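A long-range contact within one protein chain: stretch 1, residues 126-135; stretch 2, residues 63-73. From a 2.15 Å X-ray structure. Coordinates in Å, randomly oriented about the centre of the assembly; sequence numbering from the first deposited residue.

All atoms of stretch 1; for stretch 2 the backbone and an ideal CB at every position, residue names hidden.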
# COMPACT_ATOMS: atom_id res chain seq x y z
N LEU A 126 2.94 7.67 -3.46
CA LEU A 126 1.64 7.88 -2.84
C LEU A 126 1.56 7.37 -1.42
O LEU A 126 1.17 8.11 -0.54
CB LEU A 126 0.48 7.26 -3.67
CG LEU A 126 0.17 8.05 -4.99
CD1 LEU A 126 -0.67 7.22 -5.94
CD2 LEU A 126 -0.53 9.39 -4.75
N ILE A 127 1.90 6.09 -1.19
CA ILE A 127 1.84 5.56 0.18
C ILE A 127 2.76 6.35 1.11
O ILE A 127 2.34 6.63 2.23
CB ILE A 127 1.98 4.04 0.29
CG1 ILE A 127 3.39 3.59 -0.07
CG2 ILE A 127 0.95 3.34 -0.61
CD1 ILE A 127 3.78 2.18 0.49
N LEU A 128 3.90 6.83 0.61
CA LEU A 128 4.84 7.60 1.43
C LEU A 128 4.34 9.05 1.72
O LEU A 128 4.65 9.61 2.78
CB LEU A 128 6.27 7.63 0.81
CG LEU A 128 7.08 6.28 0.77
CD1 LEU A 128 8.45 6.42 0.03
CD2 LEU A 128 7.34 5.74 2.17
N HIS A 129 3.61 9.65 0.77
CA HIS A 129 2.97 10.93 0.99
C HIS A 129 1.78 10.81 1.85
O HIS A 129 1.39 11.79 2.44
CB HIS A 129 2.64 11.69 -0.31
CG HIS A 129 3.81 12.48 -0.81
ND1 HIS A 129 4.71 11.98 -1.73
CD2 HIS A 129 4.28 13.69 -0.44
CE1 HIS A 129 5.66 12.88 -1.94
NE2 HIS A 129 5.43 13.92 -1.16
N ASN A 130 1.18 9.62 1.90
CA ASN A 130 0.19 9.27 2.95
C ASN A 130 0.71 8.62 4.27
O ASN A 130 -0.04 7.91 4.96
CB ASN A 130 -0.95 8.49 2.32
CG ASN A 130 -1.78 9.41 1.41
OD1 ASN A 130 -2.70 10.07 1.90
ND2 ASN A 130 -1.36 9.58 0.13
N ASP A 131 1.98 8.90 4.61
CA ASP A 131 2.58 8.55 5.92
C ASP A 131 2.72 7.07 6.19
O ASP A 131 2.55 6.63 7.34
CB ASP A 131 1.86 9.27 7.06
CG ASP A 131 1.92 10.77 6.88
OD1 ASP A 131 2.90 11.26 6.30
OD2 ASP A 131 0.99 11.47 7.28
N PHE A 132 2.98 6.29 5.14
CA PHE A 132 3.52 4.96 5.35
C PHE A 132 4.91 5.08 6.00
O PHE A 132 5.80 5.79 5.52
CB PHE A 132 3.62 4.15 4.06
CG PHE A 132 4.06 2.72 4.28
CD1 PHE A 132 3.19 1.77 4.82
CD2 PHE A 132 5.37 2.35 3.99
CE1 PHE A 132 3.60 0.44 5.00
CE2 PHE A 132 5.82 1.04 4.22
CZ PHE A 132 4.92 0.07 4.69
N TYR A 133 5.07 4.37 7.10
CA TYR A 133 6.31 4.37 7.91
C TYR A 133 7.02 3.00 7.89
O TYR A 133 8.24 2.94 7.88
CB TYR A 133 6.02 4.73 9.37
CG TYR A 133 5.42 6.10 9.54
CD1 TYR A 133 5.86 7.17 8.75
CD2 TYR A 133 4.41 6.33 10.45
CE1 TYR A 133 5.30 8.45 8.91
CE2 TYR A 133 3.87 7.62 10.62
CZ TYR A 133 4.33 8.66 9.84
OH TYR A 133 3.77 9.91 9.98
N GLY A 134 6.23 1.95 7.87
CA GLY A 134 6.70 0.59 7.91
C GLY A 134 7.68 0.45 9.05
O GLY A 134 7.37 0.83 10.17
N LYS A 135 8.89 -0.03 8.75
CA LYS A 135 9.89 -0.43 9.80
C LYS A 135 10.39 0.82 10.47
O LYS A 135 11.02 0.78 11.54
CB LYS A 135 11.06 -1.23 9.16
CG LYS A 135 11.87 -0.40 8.16
CD LYS A 135 12.66 -1.37 7.27
CE LYS A 135 14.07 -0.90 7.04
NZ LYS A 135 14.72 -1.59 5.82
N UNK A 63 1.36 -5.03 -3.60
CA UNK A 63 1.75 -5.35 -2.20
C UNK A 63 1.90 -4.08 -1.29
O UNK A 63 1.43 -4.08 -0.17
CB UNK A 63 3.07 -6.12 -2.21
N UNK A 64 2.62 -3.05 -1.75
CA UNK A 64 2.79 -1.91 -0.89
C UNK A 64 1.48 -1.22 -0.54
O UNK A 64 1.40 -0.58 0.50
CB UNK A 64 3.74 -0.91 -1.55
N UNK A 65 0.49 -1.26 -1.44
CA UNK A 65 -0.79 -0.63 -1.16
C UNK A 65 -1.47 -1.40 -0.10
O UNK A 65 -2.04 -0.82 0.81
CB UNK A 65 -1.67 -0.53 -2.41
N UNK A 66 -1.42 -2.72 -0.17
CA UNK A 66 -1.97 -3.55 0.91
C UNK A 66 -1.29 -3.37 2.27
O UNK A 66 -1.96 -3.45 3.34
CB UNK A 66 -1.88 -5.02 0.51
N UNK A 67 0.03 -3.25 2.25
CA UNK A 67 0.80 -3.01 3.44
C UNK A 67 0.46 -1.63 4.05
O UNK A 67 0.43 -1.47 5.28
CB UNK A 67 2.29 -3.11 3.12
N UNK A 68 0.26 -0.62 3.19
CA UNK A 68 -0.17 0.66 3.65
C UNK A 68 -1.57 0.55 4.36
O UNK A 68 -1.76 1.06 5.49
CB UNK A 68 -0.22 1.63 2.47
N UNK A 69 -2.54 -0.13 3.72
CA UNK A 69 -3.87 -0.29 4.29
C UNK A 69 -3.78 -1.06 5.63
O UNK A 69 -4.32 -0.61 6.65
CB UNK A 69 -4.79 -1.02 3.30
N UNK A 70 -3.11 -2.21 5.60
CA UNK A 70 -2.87 -2.97 6.81
C UNK A 70 -2.28 -2.11 7.93
O UNK A 70 -2.73 -2.22 9.07
CB UNK A 70 -1.94 -4.14 6.51
N UNK A 71 -1.30 -1.25 7.60
CA UNK A 71 -0.59 -0.49 8.62
C UNK A 71 -1.53 0.52 9.31
O UNK A 71 -1.42 0.81 10.49
CB UNK A 71 0.61 0.23 8.00
N UNK A 72 -2.39 1.13 8.50
CA UNK A 72 -3.24 2.18 9.00
C UNK A 72 -4.36 1.52 9.87
O UNK A 72 -4.73 2.05 10.91
CB UNK A 72 -3.82 3.00 7.84
N UNK A 73 -4.80 0.35 9.45
CA UNK A 73 -5.82 -0.37 10.15
C UNK A 73 -5.30 -0.93 11.45
O UNK A 73 -6.01 -0.82 12.47
CB UNK A 73 -6.38 -1.49 9.27

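Stretch 2 is helical throughout, and stretch 1 lies along one side of it: the end of a helix, then a loop.

Position 63 has nothing of stretch 1 within 5.5 Å of its ideal CB. The visible atoms set no preference. The residue is Phe-63.

At position 64 CA-to-CB points sideways, and the ideal CB lies 3.7 Å from Ile-127 CD1. A small or medium apolar side chain would suit. The backbone N has no bond to the turn before, and phi is -63°, so proline also fits. It is Pro-64, at a kink in the helix. Its CB packs on Ile-127 CD1 at 3.8 Å.

Position 65 points away, with its ideal CB 5.0 Å from Ile-127 CG2. Many side chains would be tolerated; an apolar one could still touch the isoleucine. Leu-65 does so lightly, CD1 to Ile-127 CG2 at 4.5 Å.

Position 66 is out of reach and unconstrained by stretch 1. It is Leu-66.

Position 67 points toward stretch 1, and the ideal CB is 4.2 Å from Phe-132 CE1. The Phe-132 ring lies to the side of this CB rather than straight ahead of it. A small or a medium apolar side chain would suit; stretch 1 does not settle the size. It is Ala-67, whose backbone O lies at the edge of that ring.

Position 68 points sideways, yet its ideal CB is 3.7 Å from Ile-127 CG2 and 4.1 Å from Phe-132 CD1. Apolar neighbours favour an apolar or aromatic side chain, and a long one could run on to Asn-130. Tyr-68, with chi1 t, does this. Its CB packs against Ile-127 CG2 at 3.7 Å. Its ring presents an edge to Asn-130 O, which is 3.3 Å from CE2, and its OH comes 3.5 Å from Asn-130 CB.

Position 69 points away and 70 is out of reach; stretch 1 restricts neither. They are Val-69 and Asp-70. The carboxylate of Asp-70 is hydrogen-bonded elsewhere in the structure.

Position 71 points toward the loop. Its ideal CB is 4.2 Å from Phe-132 CE1, and beyond lie the backbone N atoms of Tyr-133 and Gly-134. An acceptor on a flexible arm is wanted: glutamate or glutamine. Glu-71 extends with chi1 and chi2 both t. Tyr-133 N donates to OE2 at 3.1 Å and Gly-134 N to OE1 at 2.9 Å, so one carboxylate holds two successive amides.

Position 72 points sideways, with no atom of stretch 1 within 5.5 Å of its ideal CB. Only a long side chain could return to the loop, where Asp-131 O offers an acceptor; lysine or arginine would suit. Lys-72 bends back through chi1 and chi2, both m. Its NZ donates to Asp-131 O at a very short 2.5 Å, and forms a salt bridge with Glu-71 OE2 at 3.2 Å.

Position 73 is out of reach. It is Leu-73.

Stretch 2 (63-73) FPLLAYVDEKL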
# COMPACT_ATOMS: atom_id res chain seq x y z
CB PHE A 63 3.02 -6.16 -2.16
CG PHE A 63 3.42 -6.54 -0.77
CD1 PHE A 63 4.17 -5.65 0.02
CD2 PHE A 63 2.98 -7.74 -0.23
CE1 PHE A 63 4.53 -6.01 1.34
CE2 PHE A 63 3.33 -8.11 1.11
CZ PHE A 63 4.09 -7.24 1.87
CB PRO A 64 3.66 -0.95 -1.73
CG PRO A 64 4.45 -1.90 -2.65
CD PRO A 64 3.44 -2.96 -2.97
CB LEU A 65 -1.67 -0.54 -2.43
CG LEU A 65 -3.08 -0.03 -2.21
CD1 LEU A 65 -2.91 1.44 -1.77
CD2 LEU A 65 -3.87 -0.17 -3.54
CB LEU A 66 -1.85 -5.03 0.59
CG LEU A 66 -2.41 -5.51 -0.74
CD1 LEU A 66 -2.30 -7.03 -0.83
CD2 LEU A 66 -3.83 -5.06 -0.98
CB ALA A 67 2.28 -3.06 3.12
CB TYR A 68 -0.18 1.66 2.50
CG TYR A 68 -1.03 2.89 2.77
CD1 TYR A 68 -2.43 2.90 2.50
CD2 TYR A 68 -0.48 3.99 3.42
CE1 TYR A 68 -3.25 4.04 2.82
CE2 TYR A 68 -1.25 5.13 3.74
CZ TYR A 68 -2.63 5.16 3.42
OH TYR A 68 -3.32 6.31 3.73
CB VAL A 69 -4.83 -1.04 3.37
CG1 VAL A 69 -6.14 -1.28 4.11
CG2 VAL A 69 -5.09 -0.24 2.07
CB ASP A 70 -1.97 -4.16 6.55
CG ASP A 70 -2.67 -5.27 5.83
OD1 ASP A 70 -3.94 -5.29 5.76
OD2 ASP A 70 -1.94 -6.14 5.32
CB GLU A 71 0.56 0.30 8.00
CG GLU A 71 1.40 1.09 9.08
CD GLU A 71 2.63 1.75 8.50
OE1 GLU A 71 3.51 0.98 8.06
OE2 GLU A 71 2.69 3.01 8.45
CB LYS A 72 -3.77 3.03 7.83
CG LYS A 72 -2.68 3.90 7.15
CD LYS A 72 -1.63 4.46 8.18
CE LYS A 72 -0.47 5.27 7.55
NZ LYS A 72 0.70 5.48 8.53
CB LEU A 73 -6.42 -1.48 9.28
CG LEU A 73 -7.65 -1.01 8.47
CD1 LEU A 73 -8.84 -0.91 9.44
CD2 LEU A 73 -7.46 0.34 7.79
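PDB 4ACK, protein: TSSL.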